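Local coordinates for protein exosome complex exonuclease RRP46 homolog (Oryza sativa Japonica Group, PDB 3HKM) that binds double-stranded DNA and single-stranded RNA, shows hydrolytic DNase and phosphorolytic RNase activity in vitro, and is a probable exosome component, at residues A[15-20]-A[220-225]; A[33-38]-A[116-121]. All blocks are in the same frame, centred on the assembly; numbering follows the deposited sequence.

Contact 1. Residues A[15-20]-A[220-225]; sequences RPFSCT and SRISDF
Phe17, on the edge strand 17-21, and Phe225, on the C-terminal helix 205-229, form a T-shaped (edge-to-face) pair that joins the first strand of the RNase PH fold to its long last helix. Over this short range strand and helix run nearly the same way, 22° between their directions, with the axes 10.4 Å apart. The CB of Phe17 leaves the strand toward the helix and lies against Ala34 O of the adjacent strand. CG sits between the backbone N and the carbonyl carbon (chi1 42°), and the ring reaches the helix with its CD2-CE2-CZ rim. CD2 stands above one face of Phe225, 3.5 Å from Phe225 CD2. CE2 presses closer still, 3.3 Å from Phe225 CG, and also touches Phe225 CB. At the tip, CZ comes within 3.6 Å of the backbone Arg221 O, which lies near the plane of the Phe17 ring, at its edge. The centroids are 4.8 Å apart and the planes meet at 79°. Ile222 adds its CG1 to the CE1 side, a looser apolar touch, while its own side chain also packs on Val139 and Ile141 of strand 138-145. Farther along the strand the Phe225 ring extends past Phe17, so that its CE2 lies 4.2 Å from Cys19 CB and its CZ 4.0 Å from Ser18 CA.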
ATOM      1  N   ARG A  15     -12.140   0.550   7.525  1.00 20.99           N
ATOM      2  CA  ARG A  15     -13.196   1.232   6.795  1.00 22.23           C
ATOM      3  C   ARG A  15     -13.536   0.376   5.574  1.00 22.26           C
ATOM      4  O   ARG A  15     -12.725  -0.454   5.155  1.00 20.61           O
ATOM      5  CB  ARG A  15     -12.780   2.656   6.424  1.00 21.95           C
ATOM      6  CG  ARG A  15     -11.877   2.764   5.225  1.00 22.15           C
ATOM      7  CD  ARG A  15     -10.614   3.562   5.558  1.00 21.39           C
ATOM      8  NE  ARG A  15     -10.813   4.992   5.722  1.00 20.88           N
ATOM      9  CZ  ARG A  15      -9.839   5.884   5.574  1.00 19.68           C
ATOM     10  NH1 ARG A  15      -8.608   5.489   5.271  1.00 17.28           N
ATOM     11  NH2 ARG A  15     -10.094   7.170   5.726  1.00 20.85           N
ATOM     12  N   PRO A  16     -14.748   0.537   5.024  1.00 21.58           N
ATOM     13  CA  PRO A  16     -15.110  -0.345   3.906  1.00 21.51           C
ATOM     14  C   PRO A  16     -14.181  -0.127   2.706  1.00 19.01           C
ATOM     15  O   PRO A  16     -14.009   1.015   2.281  1.00 21.00           O
ATOM     16  CB  PRO A  16     -16.539   0.084   3.570  1.00 20.73           C
ATOM     17  CG  PRO A  16     -17.050   0.755   4.841  1.00 24.58           C
ATOM     18  CD  PRO A  16     -15.844   1.441   5.407  1.00 21.25           C
ATOM     19  N   PHE A  17     -13.572  -1.190   2.191  1.00 18.39           N
ATOM     20  CA  PHE A  17     -12.743  -1.073   0.987  1.00 19.44           C
ATOM     21  C   PHE A  17     -13.443  -1.619  -0.256  1.00 19.50           C
ATOM     22  O   PHE A  17     -14.408  -2.388  -0.168  1.00 19.10           O
ATOM     23  CB  PHE A  17     -11.366  -1.726   1.162  1.00 19.51           C
ATOM     24  CG  PHE A  17     -11.407  -3.046   1.874  1.00 21.26           C
ATOM     25  CD1 PHE A  17     -11.462  -3.098   3.260  1.00 19.84           C
ATOM     26  CD2 PHE A  17     -11.385  -4.231   1.163  1.00 20.18           C
ATOM     27  CE1 PHE A  17     -11.505  -4.305   3.924  1.00 18.40           C
ATOM     28  CE2 PHE A  17     -11.429  -5.450   1.820  1.00 20.78           C
ATOM     29  CZ  PHE A  17     -11.488  -5.487   3.206  1.00 21.06           C
ATOM     30  N   SER A  18     -12.946  -1.205  -1.417  1.00 19.49           N
ATOM     31  CA  SER A  18     -13.579  -1.528  -2.686  1.00 19.14           C
ATOM     32  C   SER A  18     -12.544  -1.445  -3.788  1.00 18.15           C
ATOM     33  O   SER A  18     -11.478  -0.874  -3.592  1.00 18.53           O
ATOM     34  CB  SER A  18     -14.708  -0.543  -2.968  1.00 16.97           C
ATOM     35  OG  SER A  18     -14.230   0.789  -2.994  1.00 16.70           O
ATOM     36  N   CYS A  19     -12.847  -2.013  -4.948  1.00 18.75           N
ATOM     37  CA  CYS A  19     -11.896  -1.953  -6.054  1.00 20.02           C
ATOM     38  C   CYS A  19     -12.542  -2.241  -7.400  1.00 21.37           C
ATOM     39  O   CYS A  19     -13.170  -3.279  -7.591  1.00 22.38           O
ATOM     40  CB  CYS A  19     -10.722  -2.917  -5.827  1.00 18.14           C
ATOM     41  SG  CYS A  19      -9.475  -2.881  -7.142  1.00 19.89           S
ATOM     42  N   THR A  20     -12.390  -1.319  -8.342  1.00 23.60           N
ATOM     43  CA  THR A  20     -12.747  -1.637  -9.715  1.00 22.77           C
ATOM     44  C   THR A  20     -11.549  -2.263 -10.411  1.00 22.35           C
ATOM     45  O   THR A  20     -10.476  -1.663 -10.487  1.00 23.32           O
ATOM     46  CB  THR A  20     -13.242  -0.420 -10.494  1.00 23.24           C
ATOM     47  OG1 THR A  20     -12.979  -0.611 -11.894  1.00 25.37           O
ATOM     48  CG2 THR A  20     -12.540   0.811 -10.023  1.00 23.99           C
ATOM     49  N   SER A 220      -6.082 -10.186   7.480  1.00 23.98           N
ATOM     50  CA  SER A 220      -6.732 -11.289   6.767  1.00 22.03           C
ATOM     51  C   SER A 220      -8.001 -10.838   6.057  1.00 21.15           C
ATOM     52  O   SER A 220      -8.413 -11.448   5.079  1.00 22.64           O
ATOM     53  CB  SER A 220      -7.072 -12.434   7.731  1.00 23.30           C
ATOM     54  OG  SER A 220      -8.186 -12.096   8.542  1.00 23.32           O
ATOM     55  N   ARG A 221      -8.630  -9.777   6.555  1.00 22.10           N
ATOM     56  CA  ARG A 221      -9.804  -9.216   5.888  1.00 23.30           C
ATOM     57  C   ARG A 221      -9.426  -8.645   4.517  1.00 21.63           C
ATOM     58  O   ARG A 221     -10.159  -8.816   3.542  1.00 19.99           O
ATOM     59  CB  ARG A 221     -10.474  -8.137   6.753  1.00 21.48           C
ATOM     60  CG  ARG A 221     -11.401  -8.695   7.827  1.00 24.40           C
ATOM     61  CD  ARG A 221     -12.213  -7.600   8.516  1.00 23.24           C
ATOM     62  NE  ARG A 221     -12.973  -8.107   9.659  1.00 27.28           N
ATOM     63  CZ  ARG A 221     -14.251  -8.488   9.612  1.00 27.01           C
ATOM     64  NH1 ARG A 221     -14.928  -8.422   8.475  1.00 26.08           N
ATOM     65  NH2 ARG A 221     -14.856  -8.942  10.705  1.00 27.97           N
ATOM     66  N   ILE A 222      -8.277  -7.978   4.451  1.00 19.17           N
ATOM     67  CA  ILE A 222      -7.807  -7.385   3.203  1.00 18.34           C
ATOM     68  C   ILE A 222      -7.335  -8.437   2.191  1.00 18.87           C
ATOM     69  O   ILE A 222      -7.625  -8.334   0.998  1.00 17.91           O
ATOM     70  CB  ILE A 222      -6.667  -6.378   3.436  1.00 17.94           C
ATOM     71  CG1 ILE A 222      -7.128  -5.215   4.317  1.00 18.80           C
ATOM     72  CG2 ILE A 222      -6.156  -5.841   2.110  1.00 16.75           C
ATOM     73  CD1 ILE A 222      -5.985  -4.330   4.762  1.00 15.05           C
ATOM     74  N   SER A 223      -6.604  -9.444   2.664  1.00 20.41           N
ATOM     75  CA  SER A 223      -6.121 -10.502   1.773  1.00 20.54           C
ATOM     76  C   SER A 223      -7.234 -11.470   1.322  1.00 19.75           C
ATOM     77  O   SER A 223      -7.178 -11.999   0.214  1.00 21.02           O
ATOM     78  CB  SER A 223      -4.921 -11.247   2.378  1.00 20.70           C
ATOM     79  OG  SER A 223      -5.269 -11.920   3.575  1.00 20.06           O
ATOM     80  N   ASP A 224      -8.242 -11.687   2.168  1.00 20.31           N
ATOM     81  CA  ASP A 224      -9.411 -12.487   1.788  1.00 20.66           C
ATOM     82  C   ASP A 224     -10.155 -11.794   0.641  1.00 21.10           C
ATOM     83  O   ASP A 224     -10.770 -12.445  -0.197  1.00 23.10           O
ATOM     84  CB  ASP A 224     -10.378 -12.676   2.969  1.00 21.63           C
ATOM     85  CG  ASP A 224      -9.838 -13.608   4.062  1.00 24.80           C
ATOM     86  OD1 ASP A 224      -8.784 -14.258   3.870  1.00 24.42           O
ATOM     87  OD2 ASP A 224     -10.491 -13.689   5.130  1.00 23.96           O
ATOM     88  N   PHE A 225     -10.102 -10.464   0.631  1.00 21.48           N
ATOM     89  CA  PHE A 225     -10.669  -9.639  -0.436  1.00 20.87           C
ATOM     90  C   PHE A 225      -9.860  -9.820  -1.729  1.00 22.49           C
ATOM     91  O   PHE A 225     -10.419 -10.099  -2.803  1.00 21.82           O
ATOM     92  CB  PHE A 225     -10.663  -8.170   0.018  1.00 20.84           C
ATOM     93  CG  PHE A 225     -11.283  -7.202  -0.966  1.00 21.78           C
ATOM     94  CD1 PHE A 225     -12.633  -7.264  -1.276  1.00 21.45           C
ATOM     95  CD2 PHE A 225     -10.520  -6.197  -1.537  1.00 22.33           C
ATOM     96  CE1 PHE A 225     -13.204  -6.364  -2.160  1.00 21.61           C
ATOM     97  CE2 PHE A 225     -11.084  -5.291  -2.425  1.00 21.31           C
ATOM     98  CZ  PHE A 225     -12.429  -5.379  -2.741  1.00 20.99           C
TER

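Contact 2. Residues A[33-38]-A[116-121]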
ATOM      1  N   TRP A  33      -8.438   1.616  -6.041  1.00 19.28           N
ATOM      2  CA  TRP A  33      -8.669   1.033  -4.729  1.00 18.97           C
ATOM      3  C   TRP A  33      -9.173   2.114  -3.762  1.00 20.17           C
ATOM      4  O   TRP A  33      -8.611   3.215  -3.697  1.00 17.62           O
ATOM      5  CB  TRP A  33      -7.367   0.390  -4.237  1.00 19.13           C
ATOM      6  CG  TRP A  33      -7.427  -0.273  -2.912  1.00 17.54           C
ATOM      7  CD1 TRP A  33      -7.379   0.331  -1.693  1.00 16.80           C
ATOM      8  CD2 TRP A  33      -7.508  -1.682  -2.662  1.00 20.06           C
ATOM      9  NE1 TRP A  33      -7.445  -0.609  -0.699  1.00 17.98           N
ATOM     10  CE2 TRP A  33      -7.525  -1.854  -1.264  1.00 18.22           C
ATOM     11  CE3 TRP A  33      -7.583  -2.814  -3.484  1.00 20.27           C
ATOM     12  CZ2 TRP A  33      -7.603  -3.115  -0.667  1.00 18.55           C
ATOM     13  CZ3 TRP A  33      -7.659  -4.066  -2.887  1.00 19.47           C
ATOM     14  CH2 TRP A  33      -7.671  -4.204  -1.493  1.00 18.75           C
ATOM     15  N   ALA A  34     -10.240   1.802  -3.028  1.00 16.59           N
ATOM     16  CA  ALA A  34     -10.815   2.761  -2.098  1.00 17.33           C
ATOM     17  C   ALA A  34     -10.982   2.220  -0.676  1.00 17.46           C
ATOM     18  O   ALA A  34     -11.485   1.120  -0.461  1.00 16.47           O
ATOM     19  CB  ALA A  34     -12.146   3.281  -2.632  1.00 18.59           C
ATOM     20  N   GLN A  35     -10.542   3.008   0.294  1.00 16.92           N
ATOM     21  CA  GLN A  35     -10.866   2.750   1.683  1.00 19.39           C
ATOM     22  C   GLN A  35     -11.459   4.035   2.227  1.00 18.95           C
ATOM     23  O   GLN A  35     -10.767   5.043   2.331  1.00 19.32           O
ATOM     24  CB  GLN A  35      -9.613   2.369   2.451  1.00 19.95           C
ATOM     25  CG  GLN A  35      -8.806   1.304   1.758  1.00 17.77           C
ATOM     26  CD  GLN A  35      -7.439   1.136   2.369  1.00 17.00           C
ATOM     27  OE1 GLN A  35      -7.073   1.851   3.295  1.00 22.15           O
ATOM     28  NE2 GLN A  35      -6.676   0.189   1.854  1.00 17.02           N
ATOM     29  N   GLY A  36     -12.745   4.012   2.552  1.00 19.09           N
ATOM     30  CA  GLY A  36     -13.432   5.240   2.891  1.00 20.09           C
ATOM     31  C   GLY A  36     -13.274   6.218   1.741  1.00 21.71           C
ATOM     32  O   GLY A  36     -13.416   5.834   0.574  1.00 21.45           O
ATOM     33  N   ASP A  37     -12.967   7.473   2.062  1.00 22.52           N
ATOM     34  CA  ASP A  37     -12.803   8.510   1.042  1.00 22.30           C
ATOM     35  C   ASP A  37     -11.382   8.559   0.508  1.00 21.43           C
ATOM     36  O   ASP A  37     -11.085   9.314  -0.413  1.00 22.97           O
ATOM     37  CB  ASP A  37     -13.169   9.887   1.594  1.00 22.45           C
ATOM     38  CG  ASP A  37     -14.662  10.104   1.683  1.00 25.22           C
ATOM     39  OD1 ASP A  37     -15.053  11.232   2.042  1.00 30.43           O
ATOM     40  OD2 ASP A  37     -15.438   9.163   1.391  1.00 23.44           O
ATOM     41  N   THR A  38     -10.494   7.781   1.111  1.00 21.42           N
ATOM     42  CA  THR A  38      -9.136   7.675   0.598  1.00 20.93           C
ATOM     43  C   THR A  38      -9.149   6.728  -0.587  1.00 21.84           C
ATOM     44  O   THR A  38      -9.332   5.510  -0.428  1.00 20.90           O
ATOM     45  CB  THR A  38      -8.164   7.142   1.656  1.00 21.43           C
ATOM     46  OG1 THR A  38      -8.025   8.117   2.691  1.00 19.11           O
ATOM     47  CG2 THR A  38      -6.798   6.865   1.039  1.00 18.95           C
ATOM     48  N   LEU A 116      -0.669   5.924   2.345  1.00 17.31           N
ATOM     49  CA  LEU A 116       0.409   5.036   1.932  1.00 17.95           C
ATOM     50  C   LEU A 116      -0.026   3.564   2.052  1.00 18.74           C
ATOM     51  O   LEU A 116       0.223   2.761   1.142  1.00 17.14           O
ATOM     52  CB  LEU A 116       1.684   5.331   2.726  1.00 18.49           C
ATOM     53  CG  LEU A 116       3.037   4.868   2.178  1.00 21.01           C
ATOM     54  CD1 LEU A 116       3.699   3.855   3.092  1.00 20.96           C
ATOM     55  CD2 LEU A 116       2.937   4.357   0.739  1.00 20.70           C
ATOM     56  N   PRO A 117      -0.677   3.199   3.171  1.00 16.73           N
ATOM     57  CA  PRO A 117      -1.223   1.838   3.237  1.00 17.02           C
ATOM     58  C   PRO A 117      -2.250   1.575   2.132  1.00 16.29           C
ATOM     59  O   PRO A 117      -2.288   0.475   1.582  1.00 17.88           O
ATOM     60  CB  PRO A 117      -1.894   1.802   4.613  1.00 16.49           C
ATOM     61  CG  PRO A 117      -1.123   2.763   5.422  1.00 17.48           C
ATOM     62  CD  PRO A 117      -0.770   3.886   4.470  1.00 17.84           C
ATOM     63  N   CYS A 118      -3.070   2.569   1.806  1.00 16.11           N
ATOM     64  CA  CYS A 118      -4.042   2.412   0.730  1.00 17.08           C
ATOM     65  C   CYS A 118      -3.335   2.218  -0.615  1.00 19.28           C
ATOM     66  O   CYS A 118      -3.667   1.293  -1.375  1.00 17.95           O
ATOM     67  CB  CYS A 118      -4.983   3.616   0.664  1.00 17.92           C
ATOM     68  SG  CYS A 118      -6.238   3.532  -0.647  1.00 21.08           S
ATOM     69  N   ALA A 119      -2.361   3.084  -0.902  1.00 16.70           N
ATOM     70  CA  ALA A 119      -1.602   3.006  -2.150  1.00 16.90           C
ATOM     71  C   ALA A 119      -0.873   1.674  -2.280  1.00 17.83           C
ATOM     72  O   ALA A 119      -0.776   1.116  -3.367  1.00 19.16           O
ATOM     73  CB  ALA A 119      -0.619   4.167  -2.251  1.00 18.57           C
ATOM     74  N   ILE A 120      -0.365   1.169  -1.160  1.00 15.91           N
ATOM     75  CA  ILE A 120       0.269  -0.142  -1.106  1.00 16.90           C
ATOM     76  C   ILE A 120      -0.680  -1.280  -1.519  1.00 16.54           C
ATOM     77  O   ILE A 120      -0.378  -2.060  -2.416  1.00 16.54           O
ATOM     78  CB  ILE A 120       0.864  -0.395   0.306  1.00 16.02           C
ATOM     79  CG1 ILE A 120       2.042   0.567   0.542  1.00 17.70           C
ATOM     80  CG2 ILE A 120       1.307  -1.849   0.463  1.00 13.88           C
ATOM     81  CD1 ILE A 120       2.790   0.336   1.839  1.00 17.33           C
ATOM     82  N   ASN A 121      -1.824  -1.370  -0.850  1.00 16.82           N
ATOM     83  CA  ASN A 121      -2.840  -2.369  -1.171  1.00 17.73           C
ATOM     84  C   ASN A 121      -3.315  -2.279  -2.618  1.00 17.39           C
ATOM     85  O   ASN A 121      -3.480  -3.292  -3.300  1.00 17.11           O
ATOM     86  CB  ASN A 121      -4.041  -2.195  -0.245  1.00 18.07           C
ATOM     87  CG  ASN A 121      -3.689  -2.409   1.208  1.00 16.33           C
ATOM     88  OD1 ASN A 121      -4.178  -1.700   2.083  1.00 18.83           O
ATOM     89  ND2 ASN A 121      -2.836  -3.383   1.472  1.00 15.50           N
TER
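A tight two-residue beta hairpin, the type II' turn from Gln35 to Thr38, packs one face against helix 115-130 of the RNase PH domain, with Trp33, Gln35 and Thr38 gathered around Cys118 and Asn121. Thr38 N to Gln35 O, a weak bond, closes the turn, and Gln35 N to Thr38 O at 2.9 Å completes the two-residue hairpin pair; Gly36 takes the positive phi of its first corner. Strand 33-35 and the helix segment run in largely opposed directions, at 145°.

Cys118 is central. With SG anti to its backbone N (chi1 180°), the sulfur reaches the edge of the indole, 3.6 Å from Trp33 CD1, near the ring plane: a sulfur-aromatic contact at the rim and not over the face. Thr38 O lies 3.7 Å from the same SG, and the methyl Thr38 CG2 packs at 3.7 Å on Cys118 CB. The carbon chain of Gln35, extended beyond CG, brings CD to 3.9 Å from Cys118 CB. One turn on, Asn121 covers a face of Trp33: its CB stands 3.6 Å from Trp33 CE2, above the five-membered ring but displaced toward the rim, in a CH-pi contact. The side chains of Gln35 and Asn121 cross at about a right angle, their amide planes 40° apart.

All six touching residues are buried. Trp33 continues along the helix to Ala122 and Ala125 and also meets the Phe225 ring of helix 205-229. Thr38 OG1 is hydrogen-bonded to Gly113 O and Asp112 N, just before helix 115-130, whose Leu116 and Ile120 face helix 77-91.

In the fold
The centres of the two contacts lie about 10 Å apart, and both draw on the same five-stranded mixed sheet: contact 1 uses its edge strand 17-21, contact 2 the adjacent antiparallel strand 29-35. Backbone pairing joins them, with a probable hydrogen bond from Ser18 N to Ala34 O at 2.9 Å. In chain order come 15-20, 33-38, 116-121 and 220-225, so contact 2 falls entirely within the span that contact 1 bridges. Helices 115-130 and 205-229 thus pack on neighbouring strands, and the two contacts adjoin through the shared sheet and through Trp33, which touches both helices. Helix 205-229 also touches strand 138-145 of the four-stranded sheet, so it bridges the two sheets at this point.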